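Local structure of NAD-dependent aldehyde dehydrogenase (5UJU) at residues 22-27 / 32-37; 67-72 / 257-262; 183-186 / 192-195; 356-361 / 470-475. The protein probably catalyses the NAD-dependent oxidation of aldehydes to carboxylic acids, as other members of the aldehyde dehydrogenase family do. One frame throughout, in Å; residues are numbered along the deposited sequence. Where two conformers were deposited one is given.

Contact 1: residues 22-27 / 32-37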
loop_
_atom_site.group_PDB
_atom_site.type_symbol
_atom_site.label_atom_id
_atom_site.label_comp_id
_atom_site.label_asym_id
_atom_site.label_seq_id
_atom_site.Cartn_x
_atom_site.Cartn_y
_atom_site.Cartn_z
ATOM N N LYS A 22 21.784 0.254 -10.580
ATOM C CA LYS A 22 21.239 -0.102 -11.888
ATOM C C LYS A 22 21.137 -1.617 -12.050
ATOM O O LYS A 22 20.151 -2.127 -12.594
ATOM C CB LYS A 22 22.105 0.507 -12.988
ATOM N N ARG A 23 22.151 -2.349 -11.589
ATOM C CA ARG A 23 22.119 -3.804 -11.670
ATOM C C ARG A 23 21.044 -4.387 -10.760
ATOM O O ARG A 23 20.417 -5.398 -11.098
ATOM C CB ARG A 23 23.496 -4.366 -11.330
ATOM C CG ARG A 23 23.625 -5.864 -11.496
ATOM C CD ARG A 23 23.492 -6.317 -12.946
ATOM N NE ARG A 23 23.413 -7.776 -13.057
ATOM C CZ ARG A 23 22.294 -8.485 -12.935
ATOM N NH1 ARG A 23 21.139 -7.873 -12.698
ATOM N NH2 ARG A 23 22.332 -9.810 -13.047
ATOM N N ALA A 24 20.814 -3.768 -9.595
ATOM C CA ALA A 24 19.763 -4.262 -8.716
ATOM C C ALA A 24 18.382 -4.028 -9.320
ATOM O O ALA A 24 17.490 -4.876 -9.182
ATOM C CB ALA A 24 19.878 -3.622 -7.336
ATOM N N LEU A 25 18.178 -2.882 -9.979
ATOM C CA LEU A 25 16.930 -2.639 -10.702
ATOM C C LEU A 25 16.693 -3.704 -11.765
ATOM O O LEU A 25 15.576 -4.224 -11.904
ATOM C CB LEU A 25 16.940 -1.258 -11.360
ATOM C CG LEU A 25 16.590 -0.011 -10.560
ATOM C CD1 LEU A 25 16.780 1.223 -11.448
ATOM C CD2 LEU A 25 15.180 -0.079 -10.010
ATOM N N ALA A 26 17.726 -4.016 -12.552
ATOM C CA ALA A 26 17.582 -5.069 -13.554
ATOM C C ALA A 26 17.299 -6.419 -12.905
ATOM O O ALA A 26 16.551 -7.234 -13.465
ATOM C CB ALA A 26 18.838 -5.154 -14.424
ATOM N N ALA A 27 17.873 -6.665 -11.722
ATOM C CA ALA A 27 17.696 -7.952 -11.054
ATOM C C ALA A 27 16.260 -8.152 -10.580
ATOM O O ALA A 27 15.696 -9.238 -10.759
ATOM C CB ALA A 27 18.669 -8.072 -9.880
ATOM N N GLY A 32 16.380 -13.610 -12.170
ATOM C CA GLY A 32 17.408 -14.631 -12.136
ATOM C C GLY A 32 18.235 -14.514 -10.862
ATOM O O GLY A 32 17.840 -13.852 -9.895
ATOM N N TYR A 33 19.397 -15.182 -10.854
ATOM C CA TYR A 33 20.295 -15.131 -9.700
ATOM C C TYR A 33 21.216 -13.914 -9.775
ATOM O O TYR A 33 21.872 -13.688 -10.797
ATOM C CB TYR A 33 21.160 -16.393 -9.572
ATOM C CG TYR A 33 22.170 -16.202 -8.454
ATOM C CD1 TYR A 33 21.748 -16.143 -7.128
ATOM C CD2 TYR A 33 23.524 -15.998 -8.722
ATOM C CE1 TYR A 33 22.642 -15.925 -6.093
ATOM C CE2 TYR A 33 24.436 -15.776 -7.685
ATOM C CZ TYR A 33 23.983 -15.737 -6.372
ATOM O OH TYR A 33 24.854 -15.521 -5.323
ATOM N N TRP A 34 21.294 -13.163 -8.677
ATOM C CA TRP A 34 22.242 -12.060 -8.565
ATOM C C TRP A 34 22.374 -11.644 -7.107
ATOM O O TRP A 34 21.393 -11.654 -6.357
ATOM C CB TRP A 34 21.827 -10.847 -9.410
ATOM C CG TRP A 34 22.805 -9.703 -9.320
ATOM C CD1 TRP A 34 24.040 -9.618 -9.914
ATOM C CD2 TRP A 34 22.645 -8.501 -8.558
ATOM N NE1 TRP A 34 24.643 -8.425 -9.583
ATOM C CE2 TRP A 34 23.808 -7.721 -8.755
ATOM C CE3 TRP A 34 21.626 -8.001 -7.739
ATOM C CZ2 TRP A 34 23.981 -6.473 -8.159
ATOM C CZ3 TRP A 34 21.793 -6.758 -7.154
ATOM C CH2 TRP A 34 22.966 -6.005 -7.367
ATOM N N SER A 35 23.601 -11.279 -6.717
ATOM C CA SER A 35 23.930 -10.759 -5.394
ATOM C C SER A 35 25.240 -9.989 -5.454
ATOM O O SER A 35 26.257 -10.543 -5.883
ATOM C CB SER A 35 24.059 -11.875 -4.358
ATOM O OG SER A 35 24.571 -11.344 -3.142
ATOM N N PRO A 36 25.266 -8.724 -5.020
ATOM C CA PRO A 36 26.533 -7.983 -4.997
ATOM C C PRO A 36 27.378 -8.274 -3.773
ATOM O O PRO A 36 28.507 -7.766 -3.686
ATOM C CB PRO A 36 26.074 -6.521 -4.996
ATOM C CG PRO A 36 24.809 -6.571 -4.193
ATOM C CD PRO A 36 24.145 -7.902 -4.528
ATOM N N PHE A 37 26.867 -9.051 -2.818
ATOM C CA PHE A 37 27.561 -9.303 -1.562
ATOM C C PHE A 37 27.938 -10.779 -1.511
ATOM O O PHE A 37 27.063 -11.650 -1.554
ATOM C CB PHE A 37 26.685 -8.894 -0.377
ATOM C CG PHE A 37 26.235 -7.434 -0.421
ATOM C CD1 PHE A 37 27.159 -6.397 -0.372
ATOM C CD2 PHE A 37 24.881 -7.112 -0.499
ATOM C CE1 PHE A 37 26.748 -5.056 -0.413
ATOM C CE2 PHE A 37 24.454 -5.779 -0.537
ATOM C CZ PHE A 37 25.385 -4.748 -0.493
HETATM O O HOH W 1 17.935 -11.108 -10.334
#
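Helix 18-30 near the N-terminus and the extended chain that follows it fold back on each other here, with Trp34 laid against the helix flank formed by Arg23, Ala24 and Ala27. The indole is the centre of the contact. Arg23 runs over one of its faces: CG sits against Trp34 CE2 at 3.3 Å, and the guanidinium spreads over the five-membered ring, its CZ 3.9 Å from that ring's centroid. The two planes are 28° apart, an inclined stack that is also a cation-pi contact. The Arg23 chain achieves this by leaving the helix with CG anti to the backbone N (chi1 -175°) and then bending at chi2 (66°), which lays its length along the indole. Pro36 CD lies over the opposite face, so the ring is held between an arginine and a proline. The benzo side of the indole meets the two alanines, Ala24 CB at 3.7 Å from Trp34 CZ3 and Ala27 CB at 3.7 Å from Trp34 CE3. Small side chains suit these positions because they let a wide ring come close to the helix surface. A water lies 2.9 Å from Ala27 O and 2.8 Å from Gly32 O and bridges the two carbonyls. Phe528 meets Trp34 edge-to-face and also touches both alanines, while the neighbouring Tyr33 packs on Trp184 of the second subunit. No direct hydrogen bond links the segments; the contact therefore rests on van der Waals packing and, probably, the attraction of the guanidinium charge for the indole pi cloud.

Contact 2: residues 67-72 / 257-262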
loop_
_atom_site.group_PDB
_atom_site.type_symbol
_atom_site.label_atom_id
_atom_site.label_comp_id
_atom_site.label_asym_id
_atom_site.label_seq_id
_atom_site.Cartn_x
_atom_site.Cartn_y
_atom_site.Cartn_z
ATOM N N GLU A 67 28.487 2.302 22.829
ATOM C CA GLU A 67 28.560 3.751 22.682
ATOM C C GLU A 67 27.700 4.220 21.510
ATOM O O GLU A 67 27.877 3.760 20.375
ATOM C CB GLU A 67 30.014 4.184 22.487
ATOM C CG GLU A 67 30.983 3.573 23.496
ATOM C CD GLU A 67 32.397 3.410 22.939
ATOM O OE1 GLU A 67 33.125 4.419 22.862
ATOM O OE2 GLU A 67 32.779 2.275 22.564
ATOM N N LEU A 68 26.741 5.095 21.800
ATOM C CA LEU A 68 26.018 5.893 20.814
ATOM C C LEU A 68 25.893 7.317 21.332
ATOM O O LEU A 68 25.770 7.526 22.541
ATOM C CB LEU A 68 24.618 5.358 20.505
ATOM C CG LEU A 68 24.445 3.968 19.916
ATOM C CD1 LEU A 68 22.996 3.553 20.091
ATOM C CD2 LEU A 68 24.815 4.008 18.448
ATOM N N ASP A 69 25.937 8.298 20.429
ATOM C CA ASP A 69 25.760 9.693 20.817
ATOM C C ASP A 69 24.336 10.202 20.566
ATOM O O ASP A 69 24.139 11.368 20.212
ATOM C CB ASP A 69 26.781 10.592 20.123
ATOM C CG ASP A 69 26.655 10.576 18.612
ATOM O OD1 ASP A 69 25.868 9.770 18.069
ATOM O OD2 ASP A 69 27.320 11.416 17.969
ATOM N N GLN A 70 23.336 9.346 20.740
ATOM C CA GLN A 70 21.927 9.710 20.672
ATOM C C GLN A 70 21.453 10.159 22.051
ATOM O O GLN A 70 22.124 9.905 23.055
ATOM C CB GLN A 70 21.089 8.512 20.182
ATOM C CG GLN A 70 21.045 7.362 21.152
ATOM C CD GLN A 70 20.255 6.151 20.636
ATOM O OE1 GLN A 70 20.281 5.834 19.446
ATOM N NE2 GLN A 70 19.585 5.453 21.551
ATOM N N PRO A 71 20.306 10.839 22.143
ATOM C CA PRO A 71 19.825 11.295 23.458
ATOM C C PRO A 71 19.626 10.123 24.404
ATOM O O PRO A 71 19.170 9.054 24.001
ATOM C CB PRO A 71 18.495 11.989 23.136
ATOM C CG PRO A 71 18.569 12.327 21.698
ATOM C CD PRO A 71 19.398 11.248 21.057
ATOM N N ALA A 72 20.078 10.288 25.644
ATOM C CA ALA A 72 20.046 9.173 26.577
ATOM C C ALA A 72 19.837 9.678 27.994
ATOM O O ALA A 72 20.125 10.834 28.314
ATOM C CB ALA A 72 21.329 8.348 26.495
ATOM N N VAL A 257 27.539 6.965 8.597
ATOM C CA VAL A 257 27.359 7.404 7.220
ATOM C C VAL A 257 26.555 8.696 7.180
ATOM O O VAL A 257 26.906 9.643 6.466
ATOM C CB VAL A 257 26.681 6.299 6.391
ATOM C CG1 VAL A 257 26.352 6.815 5.008
ATOM C CG2 VAL A 257 27.584 5.054 6.327
ATOM N N LEU A 258 25.467 8.749 7.952
ATOM C CA LEU A 258 24.632 9.946 7.976
ATOM C C LEU A 258 25.420 11.154 8.464
ATOM O O LEU A 258 25.341 12.238 7.872
ATOM C CB LEU A 258 23.403 9.704 8.862
ATOM C CG LEU A 258 22.354 8.773 8.247
ATOM C CD1 LEU A 258 21.572 8.024 9.342
ATOM C CD2 LEU A 258 21.414 9.571 7.366
ATOM N N ARG A 259 26.208 10.980 9.527
ATOM C CA ARG A 259 27.020 12.080 10.039
ATOM C C ARG A 259 28.028 12.546 8.994
ATOM O O ARG A 259 28.157 13.746 8.725
ATOM C CB ARG A 259 27.741 11.636 11.314
ATOM C CG ARG A 259 28.336 12.775 12.139
ATOM C CD ARG A 259 29.131 12.225 13.325
ATOM N NE ARG A 259 28.283 11.675 14.386
ATOM C CZ ARG A 259 28.042 10.378 14.548
ATOM N NH1 ARG A 259 28.574 9.493 13.713
ATOM N NH2 ARG A 259 27.267 9.958 15.541
ATOM N N GLU A 260 28.736 11.600 8.372
ATOM C CA GLU A 260 29.754 11.949 7.390
ATOM C C GLU A 260 29.146 12.611 6.164
ATOM O O GLU A 260 29.824 13.398 5.488
ATOM C CB GLU A 260 30.556 10.704 7.008
ATOM C CG GLU A 260 31.403 10.164 8.156
ATOM C CD GLU A 260 32.019 8.802 7.861
ATOM O OE1 GLU A 260 32.316 8.524 6.683
ATOM O OE2 GLU A 260 32.205 8.013 8.813
ATOM N N ALA A 261 27.877 12.313 5.873
ATOM C CA ALA A 261 27.156 12.934 4.768
ATOM C C ALA A 261 26.548 14.289 5.135
ATOM O O ALA A 261 25.846 14.881 4.306
ATOM C CB ALA A 261 26.054 11.985 4.273
ATOM N N GLY A 262 26.786 14.794 6.346
ATOM C CA GLY A 262 26.238 16.082 6.734
ATOM C C GLY A 262 24.820 16.034 7.260
ATOM O O GLY A 262 24.150 17.069 7.301
#
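Arg259 leaves helix 245-260 with CG anti to its own N, stays extended through chi2 and turns at chi3 (-73°), which swings its guanidinium across to the carboxylate of Asp69. Asp69 answers from the loop with a rotamer that places CG between its backbone N and carbonyl carbon and aims both oxygens at the helix. The two side chains approach from opposite directions, and both hydrogen bonds between the segments come from one nitrogen. Arg259 NH2 lies 2.8 Å from Asp69 OD2 and 2.9 Å from Asp69 OD1. Both hydrogen bonds are weak, being strongly bent: the N-H...O angle is 137° at OD2 and 117° at OD1. The carboxylate and guanidinium planes are steeply inclined to each other, so this is not the flat, paired-nitrogen form of the arginine-carboxylate bridge. The carboxylate oxygens nonetheless reach the guanidinium at its edge. Asp69 has a stronger partner in Arg255, one helical turn earlier, whose NH2 forms a salt bridge with OD1. The carboxylate is thus shared by two arginines of the helix, whose positive charges would be expected to stabilise its negative one. A long, flexible arginine suits this exposed place, since it supplies most of the reach across the 11.1 Å between Asp69 CA and Arg259 CA, and the short aspartate presents a compact charge. Just beyond, Gly262 takes positive phi, and its N bonds to Arg259 O at 2.9 Å. The arrangement is a surface salt bridge tying a loop to the C-terminal end of a helix, where a Schellman motif closes that helix.

Contact 3: residues 183-186 / 192-195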
loop_
_atom_site.group_PDB
_atom_site.type_symbol
_atom_site.label_atom_id
_atom_site.label_comp_id
_atom_site.label_asym_id
_atom_site.label_seq_id
_atom_site.Cartn_x
_atom_site.Cartn_y
_atom_site.Cartn_z
ATOM N N HIS A 183 5.929 20.445 -17.786
ATOM C CA HIS A 183 5.266 21.533 -18.493
ATOM C C HIS A 183 3.914 21.025 -18.978
ATOM O O HIS A 183 3.842 20.169 -19.866
ATOM C CB HIS A 183 6.104 22.038 -19.660
ATOM C CG HIS A 183 5.480 23.188 -20.384
ATOM N ND1 HIS A 183 5.617 24.493 -19.966
ATOM C CD2 HIS A 183 4.695 23.226 -21.487
ATOM C CE1 HIS A 183 4.960 25.290 -20.790
ATOM N NE2 HIS A 183 4.391 24.548 -21.723
ATOM N N TRP A 184 2.848 21.576 -18.414
ATOM C CA TRP A 184 1.482 21.158 -18.696
ATOM C C TRP A 184 0.855 22.228 -19.576
ATOM O O TRP A 184 0.625 23.355 -19.118
ATOM C CB TRP A 184 0.710 20.989 -17.392
ATOM C CG TRP A 184 -0.659 20.421 -17.535
ATOM C CD1 TRP A 184 -1.001 19.098 -17.464
ATOM C CD2 TRP A 184 -1.879 21.141 -17.733
ATOM N NE1 TRP A 184 -2.359 18.949 -17.621
ATOM C CE2 TRP A 184 -2.924 20.185 -17.786
ATOM C CE3 TRP A 184 -2.196 22.495 -17.877
ATOM C CZ2 TRP A 184 -4.262 20.544 -17.986
ATOM C CZ3 TRP A 184 -3.529 22.851 -18.072
ATOM C CH2 TRP A 184 -4.544 21.877 -18.123
ATOM N N GLU A 185 0.583 21.886 -20.834
ATOM C CA GLU A 185 0.048 22.852 -21.787
ATOM C C GLU A 185 -1.155 22.253 -22.492
ATOM O O GLU A 185 -1.032 21.237 -23.185
ATOM C CB GLU A 185 1.101 23.292 -22.805
ATOM C CG GLU A 185 0.560 24.338 -23.776
ATOM C CD GLU A 185 1.649 25.049 -24.569
ATOM O OE1 GLU A 185 2.773 25.212 -24.049
ATOM O OE2 GLU A 185 1.366 25.446 -25.717
ATOM N N LYS A 186 -2.303 22.914 -22.352
ATOM C CA LYS A 186 -3.573 22.393 -22.836
ATOM C C LYS A 186 -4.120 23.305 -23.918
ATOM O O LYS A 186 -4.449 24.469 -23.631
ATOM C CB LYS A 186 -4.586 22.264 -21.697
ATOM C CG LYS A 186 -5.973 21.845 -22.170
ATOM C CD LYS A 186 -6.874 21.530 -20.995
ATOM C CE LYS A 186 -8.301 21.269 -21.439
ATOM N NZ LYS A 186 -9.178 20.981 -20.264
ATOM N N PRO A 192 -5.747 31.308 -26.332
ATOM C CA PRO A 192 -4.388 30.954 -25.894
ATOM C C PRO A 192 -4.408 29.678 -25.076
ATOM O O PRO A 192 -5.333 29.458 -24.278
ATOM C CB PRO A 192 -3.954 32.155 -25.038
ATOM C CG PRO A 192 -4.870 33.253 -25.415
ATOM C CD PRO A 192 -6.168 32.611 -25.783
ATOM N N PRO A 193 -3.411 28.812 -25.237
ATOM C CA PRO A 193 -3.400 27.566 -24.466
ATOM C C PRO A 193 -3.250 27.844 -22.978
ATOM O O PRO A 193 -2.616 28.816 -22.561
ATOM C CB PRO A 193 -2.183 26.811 -25.021
ATOM C CG PRO A 193 -1.330 27.870 -25.653
ATOM C CD PRO A 193 -2.290 28.887 -26.189
ATOM N N LEU A 194 -3.855 26.980 -22.168
ATOM C CA LEU A 194 -3.520 26.961 -20.756
ATOM C C LEU A 194 -2.144 26.335 -20.601
ATOM O O LEU A 194 -1.919 25.203 -21.041
ATOM C CB LEU A 194 -4.555 26.180 -19.955
ATOM C CG LEU A 194 -6.029 26.535 -20.111
ATOM C CD1 LEU A 194 -6.837 25.616 -19.217
ATOM C CD2 LEU A 194 -6.289 27.986 -19.766
ATOM N N ALA A 195 -1.223 27.060 -19.980
ATOM C CA ALA A 195 0.131 26.566 -19.778
ATOM C C ALA A 195 0.492 26.747 -18.317
ATOM O O ALA A 195 0.404 27.858 -17.780
ATOM C CB ALA A 195 1.125 27.295 -20.687
#
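Backbone hydrogen bonds set the register of Lys186 opposite Leu194 in this antiparallel ladder. Lys186 N donates to Leu194 O at 2.7 Å, nearly straight at 167° and in the carbonyl plane. The return bond, Leu194 N to Lys186 O, is longer at 3.0 Å and more bent. Next to it, Glu185 and Ala195 form a non-hydrogen-bonded pair, their CA atoms 4.2 Å apart. Here CA-H...O contacts take over: Glu185 CA lies 3.2 Å from Leu194 O, and Ala195 CA 3.3 Å from Trp184 O. The apolar contact is Trp184 CZ3 beside Leu194 CB at 4.0 Å, the two side chains pointing the same way. Proline has no N-H to give, which costs nothing at Pro193, since Leu194 makes the hydrogen bonds across this pairing; its ring lies alongside Glu185, with Pro193 CG 3.6 Å from Glu185 OE2. Among polar side chains, His183 NE2 donates in its ring plane to the anti lone pair of Glu185 OE1, at 2.9 Å; Lys566 N bonds the same oxygen. The pairing belongs to the hairpin of strands 181-188 and 191-211, which projects far from the chain's centre; Ala195 pairs on with Val563 near strand 554-562, while Lys186 NZ bridges to Glu39 of the second subunit.

Contact 4: residues 356-361 / 470-475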
loop_
_atom_site.group_PDB
_atom_site.type_symbol
_atom_site.label_atom_id
_atom_site.label_comp_id
_atom_site.label_asym_id
_atom_site.label_seq_id
_atom_site.Cartn_x
_atom_site.Cartn_y
_atom_site.Cartn_z
ATOM N N ASN A 356 4.542 -29.559 9.060
ATOM C CA ASN A 356 3.585 -30.625 8.787
ATOM C C ASN A 356 3.969 -31.351 7.504
ATOM O O ASN A 356 4.186 -30.716 6.465
ATOM C CB ASN A 356 2.168 -30.063 8.683
ATOM C CG ASN A 356 1.679 -29.441 9.996
ATOM O OD1 ASN A 356 2.368 -29.463 11.016
ATOM N ND2 ASN A 356 0.486 -28.885 9.964
ATOM N N ILE A 357 4.045 -32.678 7.575
ATOM C CA ILE A 357 4.438 -33.510 6.442
ATOM C C ILE A 357 3.308 -34.511 6.194
ATOM O O ILE A 357 3.127 -35.455 6.974
ATOM C CB ILE A 357 5.776 -34.215 6.709
ATOM C CG1 ILE A 357 6.856 -33.167 7.037
ATOM C CG2 ILE A 357 6.204 -35.054 5.509
ATOM C CD1 ILE A 357 8.176 -33.752 7.492
ATOM N N TYR A 358 2.535 -34.296 5.130
ATOM C CA TYR A 358 1.363 -35.118 4.843
ATOM C C TYR A 358 1.743 -36.272 3.926
ATOM O O TYR A 358 2.345 -36.058 2.867
ATOM C CB TYR A 358 0.250 -34.288 4.203
ATOM C CG TYR A 358 -0.183 -33.102 5.029
ATOM C CD1 TYR A 358 -0.944 -33.267 6.189
ATOM C CD2 TYR A 358 0.171 -31.810 4.652
ATOM C CE1 TYR A 358 -1.335 -32.165 6.946
ATOM C CE2 TYR A 358 -0.223 -30.713 5.397
ATOM C CZ TYR A 358 -0.962 -30.888 6.537
ATOM O OH TYR A 358 -1.330 -29.778 7.268
ATOM N N VAL A 359 1.387 -37.490 4.333
ATOM C CA VAL A 359 1.680 -38.711 3.579
ATOM C C VAL A 359 0.411 -39.565 3.542
ATOM O O VAL A 359 -0.253 -39.715 4.580
ATOM C CB VAL A 359 2.857 -39.478 4.215
ATOM C CG1 VAL A 359 3.257 -40.702 3.374
ATOM C CG2 VAL A 359 4.077 -38.548 4.466
ATOM N N PRO A 360 0.016 -40.122 2.395
ATOM C CA PRO A 360 -1.178 -40.983 2.383
ATOM C C PRO A 360 -0.970 -42.175 3.297
ATOM O O PRO A 360 0.106 -42.778 3.321
ATOM C CB PRO A 360 -1.303 -41.400 0.915
ATOM C CG PRO A 360 -0.516 -40.313 0.155
ATOM C CD PRO A 360 0.618 -39.997 1.056
ATOM N N ARG A 361 -2.002 -42.490 4.083
ATOM C CA ARG A 361 -1.909 -43.630 4.987
ATOM C C ARG A 361 -1.601 -44.924 4.245
ATOM O O ARG A 361 -1.065 -45.864 4.849
ATOM C CB ARG A 361 -3.205 -43.792 5.784
ATOM C CG ARG A 361 -4.389 -44.268 4.963
ATOM C CD ARG A 361 -5.676 -44.272 5.782
ATOM N NE ARG A 361 -6.019 -42.928 6.237
ATOM C CZ ARG A 361 -5.775 -42.468 7.460
ATOM N NH1 ARG A 361 -5.200 -43.256 8.360
ATOM N NH2 ARG A 361 -6.109 -41.222 7.786
ATOM N N ALA A 470 -5.200 -36.195 -2.517
ATOM C CA ALA A 470 -6.311 -35.261 -2.668
ATOM C C ALA A 470 -6.624 -34.571 -1.343
ATOM O O ALA A 470 -6.736 -33.338 -1.281
ATOM C CB ALA A 470 -7.545 -35.999 -3.205
ATOM N N GLN A 471 -6.700 -35.346 -0.254
ATOM C CA GLN A 471 -6.929 -34.735 1.053
ATOM C C GLN A 471 -5.724 -33.921 1.524
ATOM O O GLN A 471 -5.893 -32.835 2.093
ATOM C CB GLN A 471 -7.272 -35.793 2.091
ATOM C CG GLN A 471 -7.568 -35.201 3.457
ATOM C CD GLN A 471 -8.004 -36.237 4.472
ATOM O OE1 GLN A 471 -7.310 -37.224 4.715
ATOM N NE2 GLN A 471 -9.157 -36.010 5.079
ATOM N N SER A 472 -4.504 -34.427 1.315
ATOM C CA SER A 472 -3.318 -33.668 1.711
ATOM C C SER A 472 -3.334 -32.270 1.106
ATOM O O SER A 472 -3.074 -31.272 1.793
ATOM C CB SER A 472 -2.050 -34.402 1.277
ATOM O OG SER A 472 -1.969 -35.698 1.831
ATOM N N LEU A 473 -3.653 -32.187 -0.185
ATOM C CA LEU A 473 -3.587 -30.916 -0.896
ATOM C C LEU A 473 -4.733 -30.003 -0.497
ATOM O O LEU A 473 -4.551 -28.784 -0.379
ATOM C CB LEU A 473 -3.591 -31.161 -2.405
ATOM C CG LEU A 473 -2.253 -31.674 -2.928
ATOM C CD1 LEU A 473 -2.394 -32.162 -4.355
ATOM C CD2 LEU A 473 -1.180 -30.566 -2.810
ATOM N N ASP A 474 -5.928 -30.567 -0.316
ATOM C CA ASP A 474 -7.050 -29.761 0.149
ATOM C C ASP A 474 -6.766 -29.211 1.540
ATOM O O ASP A 474 -7.029 -28.035 1.826
ATOM C CB ASP A 474 -8.332 -30.591 0.150
ATOM C CG ASP A 474 -9.549 -29.780 0.575
ATOM O OD1 ASP A 474 -9.878 -28.796 -0.119
ATOM O OD2 ASP A 474 -10.165 -30.110 1.609
ATOM N N LEU A 475 -6.227 -30.059 2.419
ATOM C CA LEU A 475 -5.899 -29.635 3.772
ATOM C C LEU A 475 -4.811 -28.562 3.772
ATOM O O LEU A 475 -4.921 -27.555 4.484
ATOM C CB LEU A 475 -5.471 -30.850 4.585
ATOM C CG LEU A 475 -5.424 -30.644 6.089
ATOM C CD1 LEU A 475 -6.754 -30.100 6.553
ATOM C CD2 LEU A 475 -5.114 -31.960 6.772
#
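Tyr358 of strand 356-360 meets Ser472 and Leu475 of helix 469-483, and the strand prepares for this two residues earlier. Asn356 ND2 donates a weak, long hydrogen bond of 3.4 Å to Tyr358 OH, while also bonding to Phe452 O. Ile357, an apolar beta-branched residue well suited to a buried strand, sends its side chain to Ile380 of helix 373-388. Tyr358 then carries the contact. The backbone points its CB at the helix; CG, anti to the carbonyl carbon (chi1 -57°), then carries the ring back toward Asn356. That CB lies 3.5 Å from Ser472 OG and 3.7 Å from Ser472 CB, close packing for which a small serine is well suited. The ring's CE1 touches Leu475 CD2 at 3.8 Å, the two side chains crossing at about a right angle. Leu475 CG is anti to its own N (chi1 -166°), which extends the branched end toward the tyrosine. Strand 356-360 is an inner strand of a seven-stranded, mostly parallel sheet, between strands 460-466 and 323-326, and helix 469-483 packs across it in the manner of an alpha/beta layer. The phenol oxygen is buried but engaged, with Gln323 NE2 as its main partner. Ser472 OG likewise turns to other groups, Thr466 OG1 and Ser468 O, so its approach to Tyr358 is packing alone. Val359 points away from the helix and lies on Phe373 and Val376, a small apolar filling for the other layer. At the strand's end, in the conformer given, Arg361 forms salt bridges with Asp445 and Asp467, the latter just ahead of helix 469-483.

Overall arrangement
Along the chain contact 1 closes first; contact 2 then spans a long loop within which contact 3 is nested, and contact 4 follows. None touches another. Contacts 1 and 2 have centres about 30 Å apart, whereas contacts 3 and 4 are the most distant pair, at about 65 Å between centres. Contact 3 belongs to the sheet that includes strands 191-211 and 234-238, and contact 4 to the separate sheet containing strands 323-326 and 356-360, on the opposite side of the chain's centre from contact 2. Contacts 1 and 3 both reach the second subunit, so the projecting hairpin lies against the N-terminal region of its partner in the dimer.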